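Local coordinates for protein translation elongation factor 1A (Methanosarcina mazei, PDB 3WND), which probably serves as a SelB/EF-Tu-like translation elongation factor that binds cysteinyl-tRNA(Cys) in its GTP-bound form, at residues A25-E30 and T79-S84; D85-C90 and L110-G115; K206-L211 and V262-I267. All coordinates share one frame; numbering follows the deposited sequence. Where two conformers were deposited one is given.

Contact 1: residues A25-E30 and T79-S84; sequences AIIGTE and TALNIS
A80 opens the contact by setting its CB against CB of A25 at 4.2 Å, two methyl groups pointing at each other, and A80 O approaches the same methyl to 3.8 Å. Such small side chains suit the close passage of helix over strand: the axes of 79-83 and 25-28 come within 8.1 Å and run at 145°, well toward antiparallel. One residue on, L81 does not aim its CB at the strand, yet its end reaches it. CG sits beside the backbone N (chi1 -68°); CD1 continues the chain, and the other branch, CD2, turns to the strand, 3.8 Å from A25 CB. The same CD2 meets the far end of I27, CD1, at a looser 4.3 Å, so one leucine branch spans two residues on one side of the strand. S84, just past the helix, turns its hydroxyl back to the last turn. Its OG donates a 2.7 Å hydrogen bond to A80 O, with the donor tilted 22° from the carbonyl plane, and this gives a buried hydroxyl a partner. OG also lies 3.6 Å from A25 CB; its nearness to A25 N has too poor an angle to count as a bond. An alanine in place of S84 is likely to cost A80 O this hydroxyl partner and thin the cover beside A25. Helix 74-83 thus crosses strand 21-28 as the link between strands 61-66 and 86-91, which flank it, a beta-alpha-beta crossover of the GTPase-like domain. Just beyond the strand come the GDP-binding residues S32 to S36, consistent with a P-loop, though no GDP is bound here. L107 of helix 98-109 packs on both I27 and L81, while V65 of strand 61-66 touches A80 and S84.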
ATOM      1  N   ALA A  25       5.663  -4.226   0.133  1.00 12.69           N
ATOM      2  CA  ALA A  25       5.377  -3.907  -1.271  1.00 11.77           C
ATOM      3  C   ALA A  25       6.629  -3.857  -2.069  1.00 14.89           C
ATOM      4  O   ALA A  25       7.595  -3.208  -1.693  1.00 14.12           O
ATOM      5  CB  ALA A  25       4.740  -2.537  -1.336  1.00 16.36           C
ATOM      6  N   ILE A  26       6.655  -4.606  -3.157  0.62 14.09           N
ATOM      7  CA  ILE A  26       7.850  -4.559  -4.073  0.62 13.87           C
ATOM      8  C   ILE A  26       7.375  -3.796  -5.300  0.62 15.76           C
ATOM      9  O   ILE A  26       6.416  -4.215  -6.006  0.62 17.59           O
ATOM     10  CB  ILE A  26       8.394  -5.980  -4.504  0.62 14.37           C
ATOM     11  CG1 ILE A  26       8.621  -6.948  -3.308  0.62 16.23           C
ATOM     12  CG2 ILE A  26       9.626  -5.795  -5.405  0.62 17.65           C
ATOM     13  CD1 ILE A  26       9.577  -6.516  -2.232  0.62 17.68           C
ATOM     14  N   ILE A  27       8.018  -2.643  -5.526  1.00 12.77           N
ATOM     15  CA  ILE A  27       7.562  -1.732  -6.531  1.00 11.89           C
ATOM     16  C   ILE A  27       8.722  -1.219  -7.379  1.00 13.57           C
ATOM     17  O   ILE A  27       9.937  -1.316  -7.003  1.00 14.32           O
ATOM     18  CB  ILE A  27       6.798  -0.518  -5.887  1.00 15.12           C
ATOM     19  CG1 ILE A  27       7.760   0.356  -5.052  1.00 16.06           C
ATOM     20  CG2 ILE A  27       5.545  -1.002  -5.055  1.00 14.61           C
ATOM     21  CD1 ILE A  27       7.149   1.745  -4.705  1.00 14.59           C
ATOM     22  N   GLY A  28       8.371  -0.586  -8.460  1.00 16.49           N
ATOM     23  CA  GLY A  28       9.296   0.199  -9.261  1.00 18.37           C
ATOM     24  C   GLY A  28       9.021   0.152 -10.731  1.00 22.39           C
ATOM     25  O   GLY A  28       7.967  -0.391 -11.171  1.00 22.87           O
ATOM     26  N   THR A  29       9.905   0.783 -11.487  1.00 18.53           N
ATOM     27  CA  THR A  29       9.765   0.976 -12.947  1.00 18.66           C
ATOM     28  C   THR A  29       9.820  -0.285 -13.772  1.00 19.93           C
ATOM     29  O   THR A  29      10.005  -1.422 -13.242  1.00 23.03           O
ATOM     30  CB  THR A  29      10.836   2.038 -13.431  1.00 15.59           C
ATOM     31  OG1 THR A  29      10.468   2.512 -14.747  1.00 21.60           O
ATOM     32  CG2 THR A  29      12.265   1.500 -13.395  1.00 15.21           C
ATOM     33  N   GLU A  30       9.529  -0.128 -15.078  1.00 21.54           N
ATOM     34  CA  GLU A  30       9.692  -1.288 -15.999  1.00 19.93           C
ATOM     35  C   GLU A  30      11.083  -1.865 -15.986  1.00 19.90           C
ATOM     36  O   GLU A  30      12.064  -1.120 -15.864  1.00 22.48           O
ATOM     37  CB  GLU A  30       9.394  -0.875 -17.449  1.00 28.93           C
ATOM     38  CG  GLU A  30       7.943  -0.517 -17.633  1.00 38.14           C
ATOM     39  CD  GLU A  30       7.667   1.005 -17.739  1.00 58.63           C
ATOM     40  OE1 GLU A  30       8.266   1.873 -16.972  1.00 35.95           O
ATOM     41  OE2 GLU A  30       6.786   1.334 -18.602  1.00 55.02           O
ATOM     42  N   THR A  79      -2.678   0.200  -4.232  1.00 18.74           N
ATOM     43  CA  THR A  79      -3.165  -0.957  -3.419  1.00 14.20           C
ATOM     44  C   THR A  79      -2.006  -1.643  -2.719  1.00 13.78           C
ATOM     45  O   THR A  79      -2.121  -1.908  -1.518  1.00 15.23           O
ATOM     46  CB  THR A  79      -3.928  -1.957  -4.334  1.00 17.97           C
ATOM     47  OG1 THR A  79      -5.048  -1.310  -4.967  1.00 20.17           O
ATOM     48  CG2 THR A  79      -4.395  -3.182  -3.535  1.00 18.90           C
ATOM     49  N   ALA A  80      -0.901  -1.950  -3.446  1.00 14.21           N
ATOM     50  CA  ALA A  80       0.218  -2.614  -2.815  1.00 14.52           C
ATOM     51  C   ALA A  80       0.733  -1.781  -1.653  1.00 15.04           C
ATOM     52  O   ALA A  80       1.019  -2.309  -0.600  1.00 14.03           O
ATOM     53  CB  ALA A  80       1.339  -2.747  -3.832  1.00 13.64           C
ATOM     54  N   LEU A  81       0.819  -0.474  -1.893  1.00 14.34           N
ATOM     55  CA  LEU A  81       1.308   0.392  -0.823  1.00 16.77           C
ATOM     56  C   LEU A  81       0.385   0.466   0.391  1.00 14.19           C
ATOM     57  O   LEU A  81       0.861   0.467   1.504  1.00 14.57           O
ATOM     58  CB  LEU A  81       1.675   1.798  -1.295  1.00 15.92           C
ATOM     59  CG  LEU A  81       2.928   1.811  -2.234  1.00 14.41           C
ATOM     60  CD1 LEU A  81       3.230   3.155  -2.828  1.00 15.12           C
ATOM     61  CD2 LEU A  81       4.231   1.224  -1.537  1.00 13.25           C
ATOM     62  N   ASN A  82      -0.913   0.648   0.175  1.00 13.89           N
ATOM     63  CA  ASN A  82      -1.813   0.811   1.303  1.00 14.46           C
ATOM     64  C   ASN A  82      -2.178  -0.473   2.020  1.00 19.24           C
ATOM     65  O   ASN A  82      -2.900  -0.395   3.016  1.00 23.72           O
ATOM     66  CB  ASN A  82      -3.120   1.563   0.815  1.00 16.55           C
ATOM     67  CG  ASN A  82      -2.924   3.153   0.774  1.00 24.73           C
ATOM     68  OD1 ASN A  82      -1.951   3.680   1.372  1.00 22.94           O
ATOM     69  ND2 ASN A  82      -3.890   3.906   0.146  1.00 18.45           N
ATOM     70  N   ILE A  83      -1.676  -1.630   1.555  1.00 16.85           N
ATOM     71  CA  ILE A  83      -1.770  -2.880   2.368  1.00 16.85           C
ATOM     72  C   ILE A  83      -0.469  -3.276   2.993  1.00 17.22           C
ATOM     73  O   ILE A  83      -0.417  -4.220   3.741  1.00 21.19           O
ATOM     74  CB  ILE A  83      -2.385  -4.062   1.522  1.00 21.78           C
ATOM     75  CG1 ILE A  83      -1.421  -4.597   0.523  1.00 20.57           C
ATOM     76  CG2 ILE A  83      -3.777  -3.693   1.004  1.00 26.79           C
ATOM     77  CD1 ILE A  83      -2.099  -5.717  -0.345  1.00 22.57           C
ATOM     78  N   SER A  84       0.590  -2.525   2.661  1.00 15.32           N
ATOM     79  CA  SER A  84       1.902  -2.867   3.144  1.00 15.52           C
ATOM     80  C   SER A  84       2.425  -1.895   4.173  1.00 14.95           C
ATOM     81  O   SER A  84       1.963  -0.729   4.269  1.00 18.74           O
ATOM     82  CB  SER A  84       2.868  -2.953   1.949  1.00 16.66           C
ATOM     83  OG  SER A  84       2.433  -3.956   1.048  1.00 17.59           O
TER

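Contact 2: residues D85-C90 and L110-G115; sequences DIAVLC and LGFKHG
F112 inserts its ring beside the start of strand 86-91, and CE2 does most of the touching: it meets A87 CB at 3.8 Å and D85 O at 3.5 Å. With CG anti to the backbone N (chi1 -157°), the side chain swings from the loop to the strand, and the I86-A87 peptide also lies close to the ring, obliquely. A87 is the second anchor. Its N-H donates to H114 O at 3.0 Å with an N-H...O angle of 154°, and this bond, with the A87-G115 parallel bridge, starts the pairing of strand 86-91 with strand 115-119. CA of G115 lies only 3.0 Å from A87 O, a closeness that a residue lacking CB can accept. D85 contributes its backbone, not its carboxylate: D85 O is met by H114 CB at 3.4 Å as well as by F112. Upstream, G111 ends helix 98-109 with a positive phi in a Schellman motif, and L81 of helix 74-83 also touches F112. The polar ends turn elsewhere, toward helix 167-187, where H114 NE2 bonds E184 and D85 OD2 bonds N185. Across this contact, then, one backbone hydrogen bond sets the register and an aromatic ring packs against it, while the charged and polar tips tie the start of these two strands to helix 167-187.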
ATOM      1  N   ASP A  85       3.445  -2.321   4.932  1.00 13.36           N
ATOM      2  CA  ASP A  85       4.087  -1.394   5.863  1.00 13.72           C
ATOM      3  C   ASP A  85       5.505  -1.046   5.473  1.00 12.70           C
ATOM      4  O   ASP A  85       6.053  -0.099   6.046  1.00 14.28           O
ATOM      5  CB  ASP A  85       4.089  -1.982   7.308  1.00 16.04           C
ATOM      6  CG  ASP A  85       2.655  -1.965   7.914  1.00 23.35           C
ATOM      7  OD1 ASP A  85       1.929  -0.936   7.823  1.00 27.74           O
ATOM      8  OD2 ASP A  85       2.301  -2.970   8.454  1.00 25.12           O
ATOM      9  N   ILE A  86       6.089  -1.829   4.550  1.00 13.10           N
ATOM     10  CA  ILE A  86       7.485  -1.606   4.136  1.00 13.22           C
ATOM     11  C   ILE A  86       7.463  -1.566   2.616  1.00 13.13           C
ATOM     12  O   ILE A  86       6.779  -2.398   2.026  1.00 14.83           O
ATOM     13  CB  ILE A  86       8.360  -2.831   4.517  1.00 14.92           C
ATOM     14  CG1 ILE A  86       8.407  -2.990   6.056  1.00 16.39           C
ATOM     15  CG2 ILE A  86       9.794  -2.633   3.985  1.00 16.22           C
ATOM     16  CD1 ILE A  86       9.080  -4.285   6.559  1.00 18.25           C
ATOM     17  N   ALA A  87       8.218  -0.608   2.033  1.00 11.19           N
ATOM     18  CA  ALA A  87       8.280  -0.513   0.550  1.00 12.34           C
ATOM     19  C   ALA A  87       9.666  -0.851   0.126  1.00 12.36           C
ATOM     20  O   ALA A  87      10.609  -0.327   0.700  1.00 13.59           O
ATOM     21  CB  ALA A  87       7.900   0.901   0.022  1.00 14.57           C
ATOM     22  N   VAL A  88       9.787  -1.733  -0.858  1.00 11.28           N
ATOM     23  CA  VAL A  88      11.111  -1.963  -1.483  1.00 11.08           C
ATOM     24  C   VAL A  88      11.011  -1.423  -2.911  1.00 12.23           C
ATOM     25  O   VAL A  88      10.202  -1.927  -3.722  1.00 12.24           O
ATOM     26  CB  VAL A  88      11.417  -3.459  -1.566  1.00 10.17           C
ATOM     27  CG1 VAL A  88      12.729  -3.669  -2.394  1.00 13.44           C
ATOM     28  CG2 VAL A  88      11.561  -3.990  -0.124  1.00 14.30           C
ATOM     29  N   LEU A  89      11.734  -0.317  -3.163  1.00 12.08           N
ATOM     30  CA  LEU A  89      11.705   0.375  -4.478  1.00  9.88           C
ATOM     31  C   LEU A  89      12.850  -0.167  -5.293  1.00 12.14           C
ATOM     32  O   LEU A  89      14.022  -0.030  -4.862  1.00 12.29           O
ATOM     33  CB  LEU A  89      11.760   1.889  -4.295  1.00 11.15           C
ATOM     34  CG  LEU A  89      12.007   2.678  -5.554  1.00  9.60           C
ATOM     35  CD1 LEU A  89      10.820   2.441  -6.573  1.00 11.51           C
ATOM     36  CD2 LEU A  89      12.166   4.162  -5.177  1.00 12.40           C
ATOM     37  N   CYS A  90      12.518  -0.819  -6.375  1.00 10.78           N
ATOM     38  CA  CYS A  90      13.571  -1.486  -7.207  1.00 11.76           C
ATOM     39  C   CYS A  90      14.015  -0.499  -8.291  1.00 11.04           C
ATOM     40  O   CYS A  90      13.229  -0.008  -9.034  1.00 13.44           O
ATOM     41  CB  CYS A  90      12.941  -2.717  -7.873  1.00 11.67           C
ATOM     42  SG  CYS A  90      12.522  -3.982  -6.702  1.00 14.04           S
ATOM     43  N   LEU A 110       2.545   9.873   0.142  1.00 12.90           N
ATOM     44  CA  LEU A 110       1.922   8.953   1.129  1.00 12.46           C
ATOM     45  C   LEU A 110       2.497   9.092   2.525  1.00 13.92           C
ATOM     46  O   LEU A 110       2.024   8.505   3.477  1.00 16.17           O
ATOM     47  CB  LEU A 110       2.015   7.516   0.612  1.00 12.60           C
ATOM     48  CG  LEU A 110       1.007   7.196  -0.522  1.00 13.79           C
ATOM     49  CD1 LEU A 110       1.377   5.918  -1.260  1.00 15.33           C
ATOM     50  CD2 LEU A 110      -0.354   7.022   0.163  1.00 16.79           C
ATOM     51  N   GLY A 111       3.617   9.785   2.626  1.00 12.77           N
ATOM     52  CA  GLY A 111       4.349   9.803   3.974  1.00 14.47           C
ATOM     53  C   GLY A 111       4.792   8.417   4.350  1.00 14.64           C
ATOM     54  O   GLY A 111       4.794   8.092   5.518  1.00 17.11           O
ATOM     55  N   PHE A 112       5.282   7.651   3.366  1.00 13.55           N
ATOM     56  CA  PHE A 112       5.496   6.255   3.578  1.00 11.63           C
ATOM     57  C   PHE A 112       6.798   6.188   4.329  1.00 14.68           C
ATOM     58  O   PHE A 112       7.873   6.453   3.773  1.00 25.01           O
ATOM     59  CB  PHE A 112       5.599   5.505   2.243  1.00 14.19           C
ATOM     60  CG  PHE A 112       5.280   4.047   2.390  1.00 13.43           C
ATOM     61  CD1 PHE A 112       4.000   3.566   2.107  1.00 17.41           C
ATOM     62  CD2 PHE A 112       6.227   3.176   2.936  1.00 12.48           C
ATOM     63  CE1 PHE A 112       3.717   2.237   2.332  1.00 15.82           C
ATOM     64  CE2 PHE A 112       5.921   1.828   3.176  1.00 13.07           C
ATOM     65  CZ  PHE A 112       4.678   1.367   2.842  1.00 14.33           C
ATOM     66  N   LYS A 113       6.710   5.725   5.559  1.00 16.24           N
ATOM     67  CA  LYS A 113       7.895   5.846   6.429  1.00 25.52           C
ATOM     68  C   LYS A 113       9.033   4.843   6.170  1.00 25.67           C
ATOM     69  O   LYS A 113      10.238   5.229   5.992  1.00 23.18           O
ATOM     70  CB  LYS A 113       7.543   6.111   7.921  1.00 38.69           C
ATOM     71  CG  LYS A 113       6.886   7.529   8.211  1.00 35.75           C
ATOM     72  CD  LYS A 113       7.923   8.688   8.066  1.00 37.49           C
ATOM     73  CE  LYS A 113       7.295  10.056   8.315  1.00 61.37           C
ATOM     74  NZ  LYS A 113       6.764  10.300   9.719  1.00 34.83           N
ATOM     75  N   HIS A 114       8.662   3.596   5.961  1.00 14.44           N
ATOM     76  CA  HIS A 114       9.639   2.519   6.144  1.00 13.65           C
ATOM     77  C   HIS A 114       9.871   1.914   4.783  1.00 13.10           C
ATOM     78  O   HIS A 114       8.935   1.456   4.110  1.00 15.49           O
ATOM     79  CB  HIS A 114       8.950   1.463   6.982  1.00 15.43           C
ATOM     80  CG  HIS A 114       8.694   1.905   8.343  1.00 16.80           C
ATOM     81  ND1 HIS A 114       9.731   2.067   9.226  1.00 16.55           N
ATOM     82  CD2 HIS A 114       7.538   2.155   9.028  1.00 15.32           C
ATOM     83  CE1 HIS A 114       9.258   2.450  10.417  1.00 19.97           C
ATOM     84  NE2 HIS A 114       7.902   2.491  10.322  1.00 17.89           N
ATOM     85  N   GLY A 115      11.115   1.923   4.331  1.00 12.30           N
ATOM     86  CA  GLY A 115      11.446   1.359   3.020  1.00 11.88           C
ATOM     87  C   GLY A 115      12.942   1.110   2.859  1.00  9.71           C
ATOM     88  O   GLY A 115      13.788   1.393   3.777  1.00 14.08           O
TER

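Contact 3: residues K206-L211 and V262-I267; sequences KGCVVL and VQAKDI
C208 lays its sulfur against V262, A264 and I267. SG stands 3.8 Å from I267 CD1, 4.1 Å from V262 CG1 and 4.2 Å from A264 CB, so three apolar groups from different points of the loop meet it. The torsion explains the reach: SG is anti to the backbone N (chi1 -179°), which carries it forward from the strand, and it lies 3.7 Å from A264 N without a hydrogen bond. CB is tighter still, 3.2 Å from V262 O. Two residues along the strand, V210 repeats the approach with its CG1, the methyl beside the backbone N, at 3.8 Å from the same I267 CD1; the two side chains cross at about a right angle. I267 is therefore shared, its extended CG1-CD1 arm reaching both strand residues. This contact belongs to an antiparallel beta domain, probably the SelB-type domain II barrel of this family. Strand 207-216 pairs with 194-203, where K206 and G207 form a classic beta bulge at the hairpin end, and on its other side with 254-260, to which C208 and V210 bond through the backbone at L259 and M257. The loop follows strand 254-260 and packs against the neighbouring strand, 207-216. A short 3-10 turn at 264-266 shapes it: D266 N bonds Q263 O at 2.9 Å, and I267 N bonds A264 O. Outside the two segments, V262 touches I234 of strand 232-241 and I267 touches A200 of strand 194-203.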
ATOM      1  N   LYS A 206     -17.636 -22.808   2.150  1.00 67.99           N
ATOM      2  CA  LYS A 206     -17.162 -21.790   3.117  1.00 60.33           C
ATOM      3  C   LYS A 206     -18.033 -20.521   2.963  1.00 57.03           C
ATOM      4  O   LYS A 206     -18.327 -19.812   3.960  1.00 55.81           O
ATOM      5  CB  LYS A 206     -15.642 -21.489   2.927  1.00 86.90           C
ATOM      6  CG  LYS A 206     -14.606 -22.409   3.667  1.00 69.69           C
ATOM      7  CD  LYS A 206     -13.126 -21.887   3.612  1.00 92.50           C
ATOM      8  CE  LYS A 206     -12.754 -20.880   4.741  1.00 72.13           C
ATOM      9  NZ  LYS A 206     -11.423 -20.181   4.764  1.00 68.34           N
ATOM     10  N   GLY A 207     -18.464 -20.282   1.715  1.00 46.41           N
ATOM     11  CA  GLY A 207     -19.242 -19.108   1.320  1.00 37.21           C
ATOM     12  C   GLY A 207     -18.314 -17.908   1.236  1.00 29.67           C
ATOM     13  O   GLY A 207     -17.160 -18.055   0.724  1.00 32.68           O
ATOM     14  N   CYS A 208     -18.782 -16.742   1.741  1.00 25.33           N
ATOM     15  CA  CYS A 208     -18.101 -15.463   1.481  1.00 21.69           C
ATOM     16  C   CYS A 208     -16.748 -15.426   2.255  1.00 19.38           C
ATOM     17  O   CYS A 208     -16.743 -15.508   3.508  1.00 19.64           O
ATOM     18  CB  CYS A 208     -18.953 -14.287   1.931  1.00 27.17           C
ATOM     19  SG  CYS A 208     -18.182 -12.645   1.619  1.00 22.29           S
ATOM     20  N   VAL A 209     -15.643 -15.278   1.510  1.00 18.59           N
ATOM     21  CA  VAL A 209     -14.318 -15.095   2.083  1.00 16.45           C
ATOM     22  C   VAL A 209     -13.737 -13.737   1.593  1.00 20.54           C
ATOM     23  O   VAL A 209     -13.853 -13.364   0.392  1.00 16.73           O
ATOM     24  CB  VAL A 209     -13.387 -16.280   1.731  1.00 20.29           C
ATOM     25  CG1 VAL A 209     -11.907 -15.976   2.165  1.00 23.21           C
ATOM     26  CG2 VAL A 209     -13.949 -17.544   2.386  1.00 23.85           C
ATOM     27  N   VAL A 210     -13.113 -12.976   2.514  1.00 18.79           N
ATOM     28  CA  VAL A 210     -12.431 -11.757   2.074  1.00 17.21           C
ATOM     29  C   VAL A 210     -10.993 -11.902   2.538  1.00 15.99           C
ATOM     30  O   VAL A 210     -10.722 -12.540   3.547  1.00 18.10           O
ATOM     31  CB  VAL A 210     -13.065 -10.488   2.665  1.00 15.50           C
ATOM     32  CG1 VAL A 210     -14.490 -10.295   2.126  1.00 20.17           C
ATOM     33  CG2 VAL A 210     -12.936 -10.466   4.182  1.00 21.21           C
ATOM     34  N   LEU A 211     -10.091 -11.321   1.768  1.00 13.94           N
ATOM     35  CA  LEU A 211      -8.652 -11.248   2.147  1.00 14.10           C
ATOM     36  C   LEU A 211      -8.408  -9.764   2.326  1.00 14.95           C
ATOM     37  O   LEU A 211      -8.900  -8.865   1.567  1.00 15.64           O
ATOM     38  CB  LEU A 211      -7.757 -11.754   1.045  1.00 17.12           C
ATOM     39  CG  LEU A 211      -8.195 -13.085   0.394  1.00 17.80           C
ATOM     40  CD1 LEU A 211      -7.196 -13.473  -0.673  1.00 20.50           C
ATOM     41  CD2 LEU A 211      -8.347 -14.176   1.431  1.00 21.45           C
ATOM     42  N   VAL A 262     -23.236 -11.576   4.229  1.00 26.07           N
ATOM     43  CA  VAL A 262     -22.897 -10.768   3.023  1.00 20.08           C
ATOM     44  C   VAL A 262     -22.375 -11.676   1.902  1.00 23.40           C
ATOM     45  O   VAL A 262     -21.744 -12.727   2.155  1.00 26.97           O
ATOM     46  CB  VAL A 262     -21.941  -9.601   3.370  1.00 19.74           C
ATOM     47  CG1 VAL A 262     -20.561 -10.148   3.809  1.00 21.58           C
ATOM     48  CG2 VAL A 262     -21.742  -8.665   2.195  1.00 21.97           C
ATOM     49  N   GLN A 263     -22.682 -11.327   0.665  1.00 23.66           N
ATOM     50  CA  GLN A 263     -22.284 -12.170  -0.460  1.00 24.91           C
ATOM     51  C   GLN A 263     -21.019 -11.546  -1.125  1.00 20.03           C
ATOM     52  O   GLN A 263     -20.852 -10.312  -1.199  1.00 20.20           O
ATOM     53  CB  GLN A 263     -23.429 -12.243  -1.486  1.00 29.06           C
ATOM     54  CG  GLN A 263     -24.683 -13.014  -1.024  1.00 30.03           C
ATOM     55  CD  GLN A 263     -25.773 -12.929  -2.084  1.00 26.50           C
ATOM     56  OE1 GLN A 263     -26.706 -12.125  -1.967  1.00 44.30           O
ATOM     57  NE2 GLN A 263     -25.600 -13.645  -3.144  1.00 36.63           N
ATOM     58  N   ALA A 264     -20.079 -12.398  -1.523  1.00 26.25           N
ATOM     59  CA  ALA A 264     -18.808 -11.905  -2.133  1.00 23.45           C
ATOM     60  C   ALA A 264     -19.141 -11.018  -3.353  1.00 23.30           C
ATOM     61  O   ALA A 264     -18.517 -10.017  -3.599  1.00 24.09           O
ATOM     62  CB  ALA A 264     -17.922 -13.044  -2.534  1.00 32.37           C
ATOM     63  N   LYS A 265     -20.210 -11.358  -4.085  1.00 22.24           N
ATOM     64  CA  LYS A 265     -20.525 -10.535  -5.283  1.00 23.22           C
ATOM     65  C   LYS A 265     -20.845  -9.034  -4.909  1.00 25.07           C
ATOM     66  O   LYS A 265     -20.838  -8.126  -5.744  1.00 29.74           O
ATOM     67  CB  LYS A 265     -21.764 -11.119  -6.042  1.00 21.64           C
ATOM     68  CG  LYS A 265     -23.081 -10.963  -5.266  1.00 28.01           C
ATOM     69  CD  LYS A 265     -24.312 -11.375  -6.076  1.00 33.50           C
ATOM     70  CE  LYS A 265     -25.531 -11.092  -5.223  1.00 33.37           C
ATOM     71  NZ  LYS A 265     -26.036  -9.708  -5.408  1.00 32.84           N
ATOM     72  N   ASP A 266     -21.178  -8.758  -3.670  1.00 23.75           N
ATOM     73  CA  ASP A 266     -21.495  -7.380  -3.250  1.00 24.43           C
ATOM     74  C   ASP A 266     -20.311  -6.673  -2.563  1.00 22.03           C
ATOM     75  O   ASP A 266     -20.455  -5.532  -2.065  1.00 23.61           O
ATOM     76  CB  ASP A 266     -22.648  -7.420  -2.286  1.00 21.80           C
ATOM     77  CG  ASP A 266     -23.895  -7.923  -2.942  1.00 24.21           C
ATOM     78  OD1 ASP A 266     -24.152  -7.548  -4.150  1.00 25.08           O
ATOM     79  OD2 ASP A 266     -24.620  -8.697  -2.257  1.00 25.91           O
ATOM     80  N   ILE A 267     -19.143  -7.318  -2.563  1.00 21.57           N
ATOM     81  CA  ILE A 267     -17.938  -6.734  -1.943  1.00 17.44           C
ATOM     82  C   ILE A 267     -16.936  -6.414  -3.035  1.00 17.69           C
ATOM     83  O   ILE A 267     -16.652  -7.292  -3.866  1.00 21.48           O
ATOM     84  CB  ILE A 267     -17.318  -7.716  -0.896  1.00 16.36           C
ATOM     85  CG1 ILE A 267     -18.438  -8.054   0.142  1.00 18.79           C
ATOM     86  CG2 ILE A 267     -16.086  -7.097  -0.286  1.00 18.30           C
ATOM     87  CD1 ILE A 267     -17.894  -8.914   1.322  1.00 19.19           C
TER

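In the fold
Contacts 1 and 2 lie in the nucleotide-binding domain, centres 8 Å apart, and touch: strands 21-28 and 86-91 are neighbours in one sheet, where I27 O and C90 N make a probable hydrogen bond, and L81 O packs on F112. Contact 1 is fully buried, helix on strand, with no hydrogen bond crossing it. Contact 2 is partly buried, joining the next strand to a loop through a backbone bond and an aromatic ring. Contact 3 stands about 25 Å from contact 1 and 30 Å from contact 2, centre to centre, in a separate antiparallel domain; sulfur and methyl groups join a strand to a loop, and it is also largely buried, though the loop's K265 is exposed.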